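Local coordinates for Emp46p (Saccharomyces cerevisiae, PDB 2A6V), which serves as a Ca2+-independent cargo receptor with a carbohydrate recognition domain and is involved in the secretion of glycoproteins, at residues 98-103 against 134-139; 109-114 against 170-175; 113-118 against 123-128; 147-152 against 177-182; 199-204 against 208-213. All blocks are in the same frame, centred on the assembly; numbering follows the deposited sequence.

Interaction 1. Residues 98-103 against 134-139. With K (potassium ion), chain C.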
# COMPACT_ATOMS: atom_id res chain seq x y z
N THR A 98 -13.53 2.23 6.08
CA THR A 98 -12.62 2.80 5.08
C THR A 98 -12.29 4.25 5.40
O THR A 98 -11.96 5.03 4.49
CB THR A 98 -13.28 2.74 3.70
OG1 THR A 98 -14.54 3.44 3.74
CG2 THR A 98 -13.60 1.30 3.29
N GLU A 99 -12.38 4.62 6.67
CA GLU A 99 -12.26 6.02 7.09
C GLU A 99 -10.86 6.56 6.89
O GLU A 99 -10.68 7.74 6.66
CB GLU A 99 -12.75 6.19 8.55
CG GLU A 99 -12.63 7.58 9.19
CD GLU A 99 -13.53 8.64 8.59
OE1 GLU A 99 -14.27 8.35 7.63
OE2 GLU A 99 -13.45 9.79 9.07
N LEU A 100 -9.87 5.67 6.92
CA LEU A 100 -8.48 6.05 6.73
C LEU A 100 -7.99 5.66 5.32
O LEU A 100 -7.81 4.49 5.00
CB LEU A 100 -7.63 5.37 7.81
CG LEU A 100 -6.19 5.83 7.96
CD1 LEU A 100 -6.06 7.34 8.18
CD2 LEU A 100 -5.54 5.06 9.10
N PHE A 101 -7.84 6.67 4.47
CA PHE A 101 -7.39 6.52 3.07
C PHE A 101 -8.08 5.42 2.28
O PHE A 101 -7.47 4.72 1.50
CB PHE A 101 -5.85 6.52 3.02
CG PHE A 101 -5.29 7.83 3.44
CD1 PHE A 101 -5.27 8.88 2.57
CD2 PHE A 101 -4.91 8.04 4.78
CE1 PHE A 101 -4.82 10.12 2.95
CE2 PHE A 101 -4.49 9.28 5.19
CZ PHE A 101 -4.43 10.33 4.26
N GLY A 102 -9.38 5.30 2.50
CA GLY A 102 -10.20 4.32 1.81
C GLY A 102 -9.93 2.87 2.18
O GLY A 102 -10.43 1.96 1.52
N GLY A 103 -9.18 2.63 3.23
CA GLY A 103 -8.65 1.31 3.48
C GLY A 103 -8.86 0.67 4.83
O GLY A 103 -8.82 -0.56 4.94
N LYS A 134 -5.64 2.79 19.75
CA LYS A 134 -5.99 4.21 19.58
C LYS A 134 -6.30 4.55 18.12
O LYS A 134 -5.91 3.82 17.20
CB LYS A 134 -4.85 5.09 20.10
CG LYS A 134 -5.29 6.42 20.69
CD LYS A 134 -4.10 7.36 20.86
CE LYS A 134 -4.47 8.61 21.64
NZ LYS A 134 -3.37 9.63 21.64
N ASP A 135 -7.03 5.64 17.93
CA ASP A 135 -7.35 6.17 16.61
C ASP A 135 -6.15 6.95 16.10
O ASP A 135 -5.63 7.84 16.78
CB ASP A 135 -8.53 7.14 16.67
CG ASP A 135 -9.88 6.46 16.66
OD1 ASP A 135 -10.88 7.21 16.67
OD2 ASP A 135 -10.07 5.22 16.61
N LEU A 136 -5.71 6.62 14.90
CA LEU A 136 -4.70 7.40 14.22
C LEU A 136 -5.36 8.63 13.64
O LEU A 136 -6.22 8.51 12.76
CB LEU A 136 -4.07 6.57 13.09
CG LEU A 136 -2.75 7.07 12.46
CD1 LEU A 136 -2.09 5.95 11.66
CD2 LEU A 136 -2.95 8.26 11.54
N ASP A 137 -4.97 9.80 14.15
CA ASP A 137 -5.36 11.08 13.56
C ASP A 137 -4.22 11.50 12.66
O ASP A 137 -3.12 11.74 13.13
CB ASP A 137 -5.61 12.16 14.64
CG ASP A 137 -5.53 13.57 14.07
OD1 ASP A 137 -6.08 13.83 12.97
OD2 ASP A 137 -4.94 14.49 14.64
N ILE A 138 -4.47 11.57 11.36
CA ILE A 138 -3.38 11.72 10.40
C ILE A 138 -2.60 13.00 10.66
O ILE A 138 -1.41 13.05 10.40
CB ILE A 138 -3.90 11.63 8.94
CG1 ILE A 138 -2.76 11.41 7.96
CG2 ILE A 138 -4.70 12.86 8.58
CD1 ILE A 138 -2.01 10.14 8.20
N GLU A 139 -3.25 14.03 11.19
CA GLU A 139 -2.54 15.28 11.47
C GLU A 139 -1.62 15.16 12.69
O GLU A 139 -0.42 15.39 12.59
CB GLU A 139 -3.57 16.40 11.66
CG GLU A 139 -3.00 17.76 12.00
CD GLU A 139 -4.09 18.81 12.20
OE1 GLU A 139 -5.25 18.43 12.48
OE2 GLU A 139 -3.77 20.01 12.09
K K C . 1.01 13.11 11.43
O HOH W 1 1.68 15.17 9.62
O HOH W 2 3.41 13.88 12.75
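The ring of Phe-101 meets the side chain of Ile-138 where two loops pack over one sheet of the legume-lectin beta sandwich. The two side chains cross at about a right angle. Ile-138 comes to the ring in plane, at its edge, with CE2 of Phe-101 3.9 Å from CG1 of Ile-138. CD1 of Ile-138 lies 4.0 Å from the same CE2, so two carbons of one branch touch one ring corner. That branch gets there because CG1 of Ile-138 is anti to the backbone N (chi1 -165°). A second, looser touch joins Leu-100 to Leu-136, methyl to methyl, with CD2 of Leu-100 4.4 Å from CD1 of Leu-136. Both pairs are purely apolar. Leu-100, Phe-101 and Ile-138 rest on Met-112 and Leu-114 of strand 111-115, while Leu-136 packs on Phe-108. In segment 98-103 the chain folds back, and Gly-103 N donates to Leu-100 O at 2.9 Å.

The other end of the contact is polar. Residues 138 and 139 belong to a potassium site that also takes Tyr-128, Ser-141 and two waters. Thus Ile-138 packs its side chain on Phe-101 while its carbonyl O binds the potassium ion at 2.6 Å.

Interaction 2. Residues 109-114 against 170-175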
# COMPACT_ATOMS: atom_id res chain seq x y z
N ASN A 109 -4.30 -2.32 13.71
CA ASN A 109 -3.12 -2.96 14.22
C ASN A 109 -2.24 -3.31 13.04
O ASN A 109 -2.51 -4.25 12.29
CB ASN A 109 -3.50 -4.21 15.01
CG ASN A 109 -2.40 -4.67 15.91
OD1 ASN A 109 -1.21 -4.61 15.57
ND2 ASN A 109 -2.78 -5.12 17.11
N GLY A 110 -1.21 -2.51 12.84
CA GLY A 110 -0.31 -2.77 11.75
C GLY A 110 0.43 -1.56 11.27
O GLY A 110 0.67 -0.61 12.02
N LEU A 111 0.79 -1.61 9.99
CA LEU A 111 1.66 -0.66 9.33
C LEU A 111 0.93 -0.05 8.16
O LEU A 111 0.31 -0.76 7.37
CB LEU A 111 2.92 -1.37 8.85
CG LEU A 111 3.85 -0.62 7.91
CD1 LEU A 111 4.52 0.60 8.60
CD2 LEU A 111 4.91 -1.57 7.35
N MET A 112 0.97 1.28 8.08
CA MET A 112 0.43 2.03 6.97
C MET A 112 1.55 2.88 6.39
O MET A 112 2.11 3.73 7.09
CB MET A 112 -0.70 2.95 7.44
CG MET A 112 -1.35 3.74 6.32
SD MET A 112 -2.54 4.99 6.79
CE MET A 112 -1.47 6.18 7.55
N ILE A 113 1.84 2.70 5.10
CA ILE A 113 2.82 3.49 4.38
C ILE A 113 2.03 4.36 3.42
O ILE A 113 1.33 3.85 2.53
CB ILE A 113 3.84 2.59 3.64
CG1 ILE A 113 4.57 1.70 4.66
CG2 ILE A 113 4.78 3.44 2.81
CD1 ILE A 113 5.54 0.70 4.04
N LEU A 114 2.13 5.68 3.58
CA LEU A 114 1.21 6.59 3.00
C LEU A 114 1.92 7.56 2.07
O LEU A 114 2.90 8.18 2.48
CB LEU A 114 0.49 7.36 4.10
CG LEU A 114 -0.46 8.45 3.69
CD1 LEU A 114 -1.64 7.93 2.88
CD2 LEU A 114 -0.96 9.15 4.94
N HIS A 170 14.76 -8.10 12.38
CA HIS A 170 13.57 -7.40 11.87
C HIS A 170 13.88 -6.15 11.06
O HIS A 170 13.13 -5.17 11.10
CB HIS A 170 12.64 -7.06 13.05
CG HIS A 170 12.17 -8.27 13.78
ND1 HIS A 170 11.18 -9.10 13.28
CD2 HIS A 170 12.58 -8.82 14.94
CE1 HIS A 170 10.99 -10.10 14.12
NE2 HIS A 170 11.83 -9.96 15.13
N LEU A 171 14.98 -6.17 10.33
CA LEU A 171 15.30 -5.06 9.45
C LEU A 171 14.23 -4.98 8.36
O LEU A 171 14.03 -5.93 7.62
CB LEU A 171 16.67 -5.22 8.83
CG LEU A 171 17.14 -4.06 7.95
CD1 LEU A 171 17.22 -2.74 8.71
CD2 LEU A 171 18.47 -4.38 7.31
N LEU A 172 13.56 -3.83 8.30
CA LEU A 172 12.64 -3.48 7.23
C LEU A 172 13.24 -2.30 6.47
O LEU A 172 13.60 -1.27 7.06
CB LEU A 172 11.29 -3.09 7.80
CG LEU A 172 10.18 -2.94 6.77
CD1 LEU A 172 8.86 -3.33 7.37
CD2 LEU A 172 10.13 -1.49 6.21
N LYS A 173 13.38 -2.46 5.15
CA LYS A 173 13.83 -1.40 4.27
C LYS A 173 12.70 -1.05 3.31
O LYS A 173 12.03 -1.92 2.78
CB LYS A 173 15.04 -1.87 3.48
CG LYS A 173 15.66 -0.86 2.59
CD LYS A 173 17.10 -1.25 2.28
CE LYS A 173 17.16 -2.38 1.29
NZ LYS A 173 18.58 -2.65 0.94
N LEU A 174 12.53 0.24 3.08
CA LEU A 174 11.53 0.71 2.15
C LEU A 174 12.23 1.54 1.11
O LEU A 174 12.80 2.59 1.43
CB LEU A 174 10.49 1.55 2.91
CG LEU A 174 9.15 1.84 2.24
CD1 LEU A 174 9.29 2.73 1.08
CD2 LEU A 174 8.43 0.53 1.86
N GLN A 175 12.20 1.09 -0.13
CA GLN A 175 12.77 1.83 -1.25
C GLN A 175 11.68 2.34 -2.17
O GLN A 175 10.65 1.70 -2.34
CB GLN A 175 13.71 0.94 -2.07
CG GLN A 175 14.91 0.37 -1.32
CD GLN A 175 15.53 -0.77 -2.08
OE1 GLN A 175 15.05 -1.90 -2.03
NE2 GLN A 175 16.58 -0.48 -2.83
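This is an apolar contact between the two sheets of a beta sandwich, face against face across the buried core. Strand 111-115 belongs to one sheet and strand 171-176 to the other. The backbones stay well apart: the CA atoms of Ile-113 and Leu-174 are 9.4 Å from each other, and those of Leu-111 and Leu-172 are 11.5 Å apart. Side chains therefore span the gap.

Ile-113 and Leu-174 make the closer pair. They slide past each other in opposite directions, and CD1 of Ile-113 comes to 3.6 Å from CD2 of Leu-174. The end of the isoleucine also approaches the branch point of its partner, with CD1 of Ile-113 4.2 Å from CG of Leu-174. The long branch of Ile-113 runs beside its own backbone N (chi1 -60°) and is extended beyond CG1 (chi2 176°), which carries CD1 over to the leucine. Leu-111 and Leu-172 meet more loosely. CD2 of Leu-111 lies 4.3 Å from CD1 of Leu-172.

All four residues are buried. Around them, Ile-113 also touches Leu-162, Leu-111 touches Leu-89 and Phe-144, and Phe-182 packs on both Leu-172 and Leu-174. Aliphatic side chains meeting between two antiparallel sheets in this way are typical of the core of the concanavalin-like lectin sandwich.

Interaction 3. Residues 113-118 against 123-128. With K (potassium ion), chain C.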
# COMPACT_ATOMS: atom_id res chain seq x y z
N ILE A 113 1.84 2.70 5.10
CA ILE A 113 2.82 3.49 4.38
C ILE A 113 2.03 4.36 3.42
O ILE A 113 1.33 3.85 2.53
CB ILE A 113 3.84 2.59 3.64
CG1 ILE A 113 4.57 1.70 4.66
CG2 ILE A 113 4.78 3.44 2.81
CD1 ILE A 113 5.54 0.70 4.04
N LEU A 114 2.13 5.68 3.58
CA LEU A 114 1.21 6.59 3.00
C LEU A 114 1.92 7.56 2.07
O LEU A 114 2.90 8.18 2.48
CB LEU A 114 0.49 7.36 4.10
CG LEU A 114 -0.46 8.45 3.69
CD1 LEU A 114 -1.64 7.93 2.88
CD2 LEU A 114 -0.96 9.15 4.94
N LEU A 115 1.43 7.68 0.84
CA LEU A 115 1.79 8.71 -0.11
C LEU A 115 0.71 9.76 -0.08
O LEU A 115 -0.44 9.49 -0.43
CB LEU A 115 1.94 8.18 -1.53
CG LEU A 115 3.24 7.43 -1.79
CD1 LEU A 115 3.38 6.16 -0.94
CD2 LEU A 115 3.40 7.13 -3.23
N ARG A 116 1.05 10.96 0.39
CA ARG A 116 0.09 12.05 0.46
C ARG A 116 0.84 13.36 0.55
O ARG A 116 2.07 13.38 0.55
CB ARG A 116 -0.86 11.89 1.65
CG ARG A 116 -0.31 12.25 3.02
CD ARG A 116 -1.39 12.70 4.01
NE ARG A 116 -0.82 13.09 5.29
CZ ARG A 116 -1.34 14.01 6.10
NH1 ARG A 116 -2.48 14.63 5.77
NH2 ARG A 116 -0.72 14.31 7.24
N LEU A 117 0.08 14.45 0.61
CA LEU A 117 0.64 15.75 0.96
C LEU A 117 0.56 15.87 2.47
O LEU A 117 -0.48 16.20 3.04
CB LEU A 117 -0.12 16.86 0.25
CG LEU A 117 -0.26 16.70 -1.26
CD1 LEU A 117 -0.84 17.91 -1.88
CD2 LEU A 117 1.05 16.37 -1.91
N ASP A 118 1.65 15.52 3.11
CA ASP A 118 1.71 15.62 4.55
C ASP A 118 1.60 17.09 4.93
O ASP A 118 2.02 17.97 4.20
CB ASP A 118 3.00 15.01 5.06
CG ASP A 118 3.15 15.15 6.54
OD1 ASP A 118 2.66 14.30 7.28
OD2 ASP A 118 3.75 16.12 7.03
N GLU A 123 4.64 16.64 -0.16
CA GLU A 123 4.63 15.44 -1.00
C GLU A 123 5.65 14.43 -0.48
O GLU A 123 6.86 14.70 -0.47
CB GLU A 123 4.94 15.88 -2.41
CG GLU A 123 4.32 15.03 -3.47
CD GLU A 123 4.44 15.61 -4.87
OE1 GLU A 123 4.14 14.85 -5.79
OE2 GLU A 123 4.85 16.79 -5.08
N SER A 124 5.18 13.31 0.03
CA SER A 124 6.01 12.45 0.85
C SER A 124 5.47 11.04 1.02
O SER A 124 4.30 10.78 0.72
CB SER A 124 6.17 13.07 2.25
OG SER A 124 4.92 13.18 2.90
N VAL A 125 6.36 10.15 1.49
CA VAL A 125 6.04 8.87 2.08
C VAL A 125 6.15 9.04 3.59
O VAL A 125 7.18 9.49 4.08
CB VAL A 125 7.03 7.75 1.62
CG1 VAL A 125 6.69 6.43 2.24
CG2 VAL A 125 7.04 7.63 0.12
N THR A 126 5.10 8.72 4.31
CA THR A 126 5.12 8.67 5.77
C THR A 126 4.65 7.32 6.24
O THR A 126 3.68 6.77 5.69
CB THR A 126 4.29 9.81 6.41
OG1 THR A 126 3.01 9.93 5.76
CG2 THR A 126 5.01 11.15 6.22
N ALA A 127 5.36 6.74 7.20
CA ALA A 127 5.09 5.40 7.68
C ALA A 127 4.60 5.46 9.12
O ALA A 127 5.24 6.08 9.98
CB ALA A 127 6.35 4.55 7.57
N TYR A 128 3.47 4.81 9.37
CA TYR A 128 2.80 4.87 10.66
C TYR A 128 2.60 3.45 11.17
O TYR A 128 2.24 2.54 10.43
CB TYR A 128 1.43 5.51 10.50
CG TYR A 128 1.42 6.97 10.19
CD1 TYR A 128 1.21 7.90 11.20
CD2 TYR A 128 1.55 7.44 8.89
CE1 TYR A 128 1.17 9.25 10.93
CE2 TYR A 128 1.50 8.83 8.61
CZ TYR A 128 1.33 9.72 9.66
OH TYR A 128 1.28 11.08 9.42
K K C . 1.01 13.11 11.43
O HOH W 3 2.98 10.99 3.35
O HOH W 4 1.48 11.96 6.84
O HOH W 1 1.68 15.17 9.62
O HOH W 2 3.41 13.88 12.75
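Segments 113-118 and 123-128 pair as antiparallel neighbours, the axes of strands 113-115 and 124-128 approaching to 4.7 Å at 155°. Leu-114 and Thr-126 form a hydrogen-bonded pair, with Leu-114 N to Thr-126 O at 2.8 Å and Thr-126 N to Leu-114 O at 2.9 Å. Arg-116 and Ser-124 form the next such pair. Ile-113, Leu-115 and Val-125 share the face turned to the core. There CG1 of Val-125 is anti to its backbone N (chi1 179°), which sets it 3.6 Å from CG2 of Ile-113.

This beta hairpin of the lectin sandwich carries part of a potassium site on its other face. Tyr-128 OH binds the potassium ion at 2.9 Å, the ion in plane at the ring edge. Ile-138, Glu-139 and Ser-141 complete the protein ligands. Water 4 accepts from Arg-116 NE and Thr-126 OG1, and donates to Asp-118 OD1 and Tyr-128 OH. Arg-116 forms salt bridges to Asp-119 and, weakly, Asp-118. Water 3 donates to Leu-114 O, Thr-126 OG1 and Ser-124 OG, which is also hydrogen-bonded to Gly-122 O. Asp-118 OD1 accepts at 2.7 Å from water 1, itself a potassium ligand; its OD2 is held by the backbone N atoms of Lys-120 and Leu-121.

Interaction 4. Residues 147-152 against 177-182. With EDO (1,2-ethanediol), chain E.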
# COMPACT_ATOMS: atom_id res chain seq x y z
N CYS A 147 10.13 10.01 4.04
CA CYS A 147 10.98 10.63 3.04
C CYS A 147 10.15 11.55 2.15
O CYS A 147 8.93 11.41 2.05
CB CYS A 147 11.74 9.61 2.21
SG CYS A 147 10.70 8.55 1.16
N LEU A 148 10.79 12.51 1.52
CA LEU A 148 10.13 13.37 0.57
C LEU A 148 10.18 12.63 -0.76
O LEU A 148 11.21 12.07 -1.14
CB LEU A 148 10.84 14.72 0.48
CG LEU A 148 11.02 15.44 1.82
CD1 LEU A 148 11.68 16.80 1.58
CD2 LEU A 148 9.70 15.58 2.57
N PHE A 149 9.05 12.60 -1.45
CA PHE A 149 8.93 11.81 -2.68
C PHE A 149 7.84 12.40 -3.59
O PHE A 149 6.70 12.59 -3.19
CB PHE A 149 8.61 10.35 -2.34
CG PHE A 149 8.60 9.46 -3.54
CD1 PHE A 149 9.78 9.04 -4.12
CD2 PHE A 149 7.40 9.13 -4.16
CE1 PHE A 149 9.76 8.25 -5.24
CE2 PHE A 149 7.40 8.33 -5.29
CZ PHE A 149 8.56 7.91 -5.82
N GLN A 150 8.24 12.71 -4.82
CA GLN A 150 7.35 13.30 -5.82
C GLN A 150 6.55 12.19 -6.51
O GLN A 150 7.12 11.27 -7.11
CB GLN A 150 8.14 14.10 -6.86
CG GLN A 150 7.26 14.96 -7.73
CD GLN A 150 8.01 15.82 -8.72
OE1 GLN A 150 7.39 16.57 -9.47
NE2 GLN A 150 9.33 15.76 -8.70
N TYR A 151 5.23 12.28 -6.40
CA TYR A 151 4.33 11.28 -7.01
C TYR A 151 3.17 11.90 -7.83
O TYR A 151 2.66 11.24 -8.72
CB TYR A 151 3.76 10.30 -5.95
CG TYR A 151 2.81 10.96 -5.00
CD1 TYR A 151 1.47 11.10 -5.33
CD2 TYR A 151 3.27 11.51 -3.81
CE1 TYR A 151 0.58 11.76 -4.48
CE2 TYR A 151 2.41 12.17 -2.94
CZ TYR A 151 1.05 12.29 -3.28
OH TYR A 151 0.17 12.98 -2.46
N GLN A 152 2.72 13.12 -7.56
CA GLN A 152 1.53 13.61 -8.24
C GLN A 152 1.78 13.79 -9.72
O GLN A 152 2.84 14.26 -10.15
CB GLN A 152 1.02 14.92 -7.66
CG GLN A 152 0.42 14.80 -6.28
CD GLN A 152 -0.37 16.03 -5.93
OE1 GLN A 152 0.09 17.15 -6.18
NE2 GLN A 152 -1.53 15.84 -5.32
N ASP A 177 11.54 3.65 -6.09
CA ASP A 177 12.34 3.67 -7.32
C ASP A 177 13.80 3.32 -7.03
O ASP A 177 14.71 3.97 -7.53
CB ASP A 177 12.15 5.02 -8.02
CG ASP A 177 10.76 5.20 -8.59
OD1 ASP A 177 10.07 4.18 -8.82
OD2 ASP A 177 10.32 6.31 -8.90
N ASN A 178 14.00 2.29 -6.21
CA ASN A 178 15.31 1.73 -5.89
C ASN A 178 16.22 2.64 -5.09
O ASN A 178 17.44 2.40 -5.02
CB ASN A 178 16.01 1.23 -7.15
CG ASN A 178 15.25 0.10 -7.82
OD1 ASN A 178 14.73 -0.79 -7.16
ND2 ASN A 178 15.18 0.15 -9.14
N ARG A 179 15.64 3.64 -4.44
CA ARG A 179 16.38 4.56 -3.58
C ARG A 179 15.79 4.45 -2.20
O ARG A 179 14.57 4.43 -2.03
CB ARG A 179 16.26 6.00 -4.08
CG ARG A 179 16.67 6.21 -5.56
CD ARG A 179 16.90 7.64 -6.01
NE ARG A 179 15.86 8.55 -5.53
CZ ARG A 179 14.69 8.80 -6.13
NH1 ARG A 179 14.33 8.20 -7.26
NH2 ARG A 179 13.86 9.67 -5.57
N VAL A 180 16.63 4.38 -1.18
CA VAL A 180 16.14 4.16 0.17
C VAL A 180 15.34 5.36 0.66
O VAL A 180 15.77 6.51 0.58
CB VAL A 180 17.26 3.77 1.17
CG1 VAL A 180 16.71 3.59 2.55
CG2 VAL A 180 17.94 2.47 0.72
N CYS A 181 14.13 5.07 1.14
CA CYS A 181 13.26 6.04 1.79
C CYS A 181 13.52 5.98 3.30
O CYS A 181 13.80 7.02 3.94
CB CYS A 181 11.81 5.74 1.43
SG CYS A 181 10.57 6.80 2.22
N PHE A 182 13.46 4.79 3.87
CA PHE A 182 13.82 4.58 5.26
C PHE A 182 14.19 3.14 5.54
O PHE A 182 13.88 2.24 4.75
CB PHE A 182 12.70 5.03 6.21
CG PHE A 182 11.44 4.21 6.11
CD1 PHE A 182 11.29 3.05 6.83
CD2 PHE A 182 10.37 4.66 5.33
CE1 PHE A 182 10.12 2.30 6.74
CE2 PHE A 182 9.21 3.92 5.24
CZ PHE A 182 9.09 2.75 5.95
C1 EDO E . 13.47 8.09 -2.14
O1 EDO E . 13.11 6.91 -1.43
C2 EDO E . 13.57 9.27 -1.18
O2 EDO E . 14.58 9.02 -0.18
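Cys-147 and Cys-181 are joined by a disulfide, the tight part of this contact. SG of Cys-147 is 2.1 Å from SG of Cys-181, and the torsion about that bond is -99°. The two halves reach it differently. In Cys-147 the sulfur sits between the backbone N and the carbonyl carbon, whereas in Cys-181 it is anti to the backbone N (chi1 177°).

Beyond the disulfide the packing is looser. Phe-149 meets Asp-177 through its ring edge, with CZ of Phe-149 3.9 Å from OD2 of Asp-177. The ring and carboxylate planes are 62° apart. That carboxylate is held from elsewhere, by Thr-159 and Ser-158. The guanidinium of Arg-179, on the exposed side, comes no closer to the ring than 4.4 Å, from NH2 of Arg-179 to CE1 of Phe-149. A 1,2-ethanediol molecule, probably from the crystallisation liquor, lies by the disulfide and donates to the carbonyl oxygens of Arg-179 and Val-180.

The disulfide links the outermost strands of the two sheets, 145-148 and 179-184, at one side of the sandwich. Next to them, strand 124-131 pairs with 145-148, and strand 171-176 pairs with 179-184. Val-125 touches both cysteines.

Interaction 5. Residues 199-204 against 208-213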
# COMPACT_ATOMS: atom_id res chain seq x y z
N THR A 199 -3.70 -2.35 -0.49
CA THR A 199 -3.52 -0.95 -0.82
C THR A 199 -4.89 -0.31 -0.93
O THR A 199 -5.89 -0.97 -1.26
CB THR A 199 -2.72 -0.81 -2.15
OG1 THR A 199 -2.49 0.57 -2.42
CG2 THR A 199 -3.49 -1.37 -3.36
N SER A 200 -4.95 0.99 -0.68
CA SER A 200 -6.17 1.75 -0.84
C SER A 200 -5.89 3.18 -1.15
O SER A 200 -4.79 3.67 -0.88
CB SER A 200 -7.02 1.65 0.41
OG SER A 200 -6.39 2.32 1.49
N ALA A 201 -6.86 3.89 -1.68
CA ALA A 201 -6.70 5.30 -1.93
C ALA A 201 -8.03 5.99 -1.88
O ALA A 201 -9.08 5.36 -2.00
CB ALA A 201 -6.04 5.54 -3.26
N ILE A 202 -7.98 7.30 -1.70
CA ILE A 202 -9.14 8.16 -1.80
C ILE A 202 -8.68 9.47 -2.44
O ILE A 202 -7.57 9.94 -2.20
CB ILE A 202 -9.77 8.39 -0.40
CG1 ILE A 202 -11.09 9.15 -0.52
CG2 ILE A 202 -8.80 9.13 0.55
CD1 ILE A 202 -11.78 9.33 0.84
N ASN A 203 -9.53 10.05 -3.29
CA ASN A 203 -9.26 11.32 -3.91
C ASN A 203 -10.34 12.33 -3.51
O ASN A 203 -11.05 12.12 -2.52
CB ASN A 203 -9.11 11.15 -5.43
CG ASN A 203 -10.42 10.87 -6.13
OD1 ASN A 203 -11.46 10.80 -5.49
ND2 ASN A 203 -10.37 10.71 -7.47
N ASP A 204 -10.42 13.44 -4.24
CA ASP A 204 -11.44 14.46 -4.03
C ASP A 204 -11.99 14.88 -5.39
O ASP A 204 -11.84 14.15 -6.38
CB ASP A 204 -10.91 15.62 -3.14
CG ASP A 204 -9.80 16.43 -3.78
OD1 ASP A 204 -9.67 16.42 -5.01
OD2 ASP A 204 -9.01 17.14 -3.08
N GLU A 208 -7.85 13.15 -8.80
CA GLU A 208 -6.56 12.46 -8.79
C GLU A 208 -6.77 10.96 -9.04
O GLU A 208 -7.61 10.32 -8.42
CB GLU A 208 -5.84 12.66 -7.45
CG GLU A 208 -4.39 12.22 -7.48
CD GLU A 208 -3.54 12.77 -6.32
OE1 GLU A 208 -4.05 13.43 -5.39
OE2 GLU A 208 -2.32 12.54 -6.36
N SER A 209 -6.00 10.40 -9.97
CA SER A 209 -6.17 9.00 -10.34
C SER A 209 -5.04 8.17 -9.73
O SER A 209 -3.93 8.12 -10.27
CB SER A 209 -6.22 8.84 -11.86
OG SER A 209 -6.56 7.50 -12.18
N PHE A 210 -5.34 7.52 -8.62
CA PHE A 210 -4.39 6.61 -7.99
C PHE A 210 -4.53 5.24 -8.62
O PHE A 210 -5.62 4.68 -8.64
CB PHE A 210 -4.63 6.53 -6.48
CG PHE A 210 -4.34 7.82 -5.76
CD1 PHE A 210 -3.02 8.23 -5.57
CD2 PHE A 210 -5.36 8.63 -5.29
CE1 PHE A 210 -2.73 9.39 -4.88
CE2 PHE A 210 -5.06 9.82 -4.61
CZ PHE A 210 -3.73 10.17 -4.41
N GLU A 211 -3.43 4.71 -9.11
CA GLU A 211 -3.44 3.51 -9.97
C GLU A 211 -2.41 2.50 -9.53
O GLU A 211 -1.31 2.86 -9.11
CB GLU A 211 -3.20 3.89 -11.41
CG GLU A 211 -4.08 5.03 -11.87
CD GLU A 211 -3.98 5.37 -13.34
OE1 GLU A 211 -3.18 4.73 -14.06
OE2 GLU A 211 -4.72 6.27 -13.79
N ILE A 212 -2.76 1.21 -9.64
CA ILE A 212 -1.86 0.10 -9.34
C ILE A 212 -1.59 -0.66 -10.66
O ILE A 212 -2.53 -1.19 -11.28
CB ILE A 212 -2.47 -0.84 -8.28
CG1 ILE A 212 -2.75 -0.08 -6.97
CG2 ILE A 212 -1.57 -2.01 -8.03
CD1 ILE A 212 -1.53 0.46 -6.24
N LEU A 213 -0.34 -0.76 -11.05
CA LEU A 213 0.03 -1.41 -12.31
C LEU A 213 0.53 -2.83 -12.09
O LEU A 213 0.38 -3.69 -12.98
CB LEU A 213 1.11 -0.60 -13.03
CG LEU A 213 0.59 0.58 -13.83
CD1 LEU A 213 -0.01 1.65 -12.97
CD2 LEU A 213 1.74 1.11 -14.67
O HOH W 5 -8.26 14.40 -6.22
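Strands 196-202 and 209-218 face each other across the core of the beta sandwich, one in each sheet, and a short loop joins them. Their short segments run nearly antiparallel, at 167°, with axes 7.8 Å apart at the closest. They approach most nearly at the loop end, where the CA atoms of Asn-203 and Glu-208 are 5.7 Å apart.

There CG of Asn-203 sits between the backbone N and the carbonyl carbon (chi1 72°), which turns the amide across to the other segment. Its ND2 donates to Glu-208 O at 2.9 Å, with an N-H...O angle of 157°. The acceptor is close to the amide plane. Gly-47 O is a second acceptor for this ND2, and Asn-203 OD1 accepts from Thr-50 N, so both ends of the buried amide are held. A water (water 5) bridges the loop by accepting from the backbone N atoms of Asp-204 and Glu-208.

Deeper in, the contact is mostly apolar. Ala-201 CB packs on the root of Phe-210, 3.7 Å from its CB. CE2 of Phe-210 reaches 3.5 Å from Ile-202 O, and Glu-208 CG lies above one face of the ring, offset toward its rim. Thr-199 and Ile-212 then meet tip to tip, with CG2 of Thr-199 3.9 Å from CG1 of Ile-212.

Strand 196-202 lies between 51-56 and 84-90 in its sheet, and strand 209-218 lies between 41-43 and 66-75 in the other.

How the interactions relate
All five contacts belong to one legume-like lectin sandwich of two antiparallel sheets. Interactions 2, 4 and 5 each join one sheet to the other, while interaction 3 pairs neighbouring strands within a sheet. Interaction 1 packs loops on that sheet's outer face. Interactions 2 and 3 share strand 111-115, their centres about 12 Å apart. Interactions 1 and 3 supply ligands to the same potassium ion, although their centres are about 13 Å apart. Along the chain, 113-118 and 123-128 both fall between the segments of interaction 1, and interaction 5 comes last. Interactions 2 and 5 lie on opposite sides of the chain's centre, about 19 Å apart, so the sheets meet at widely spaced points.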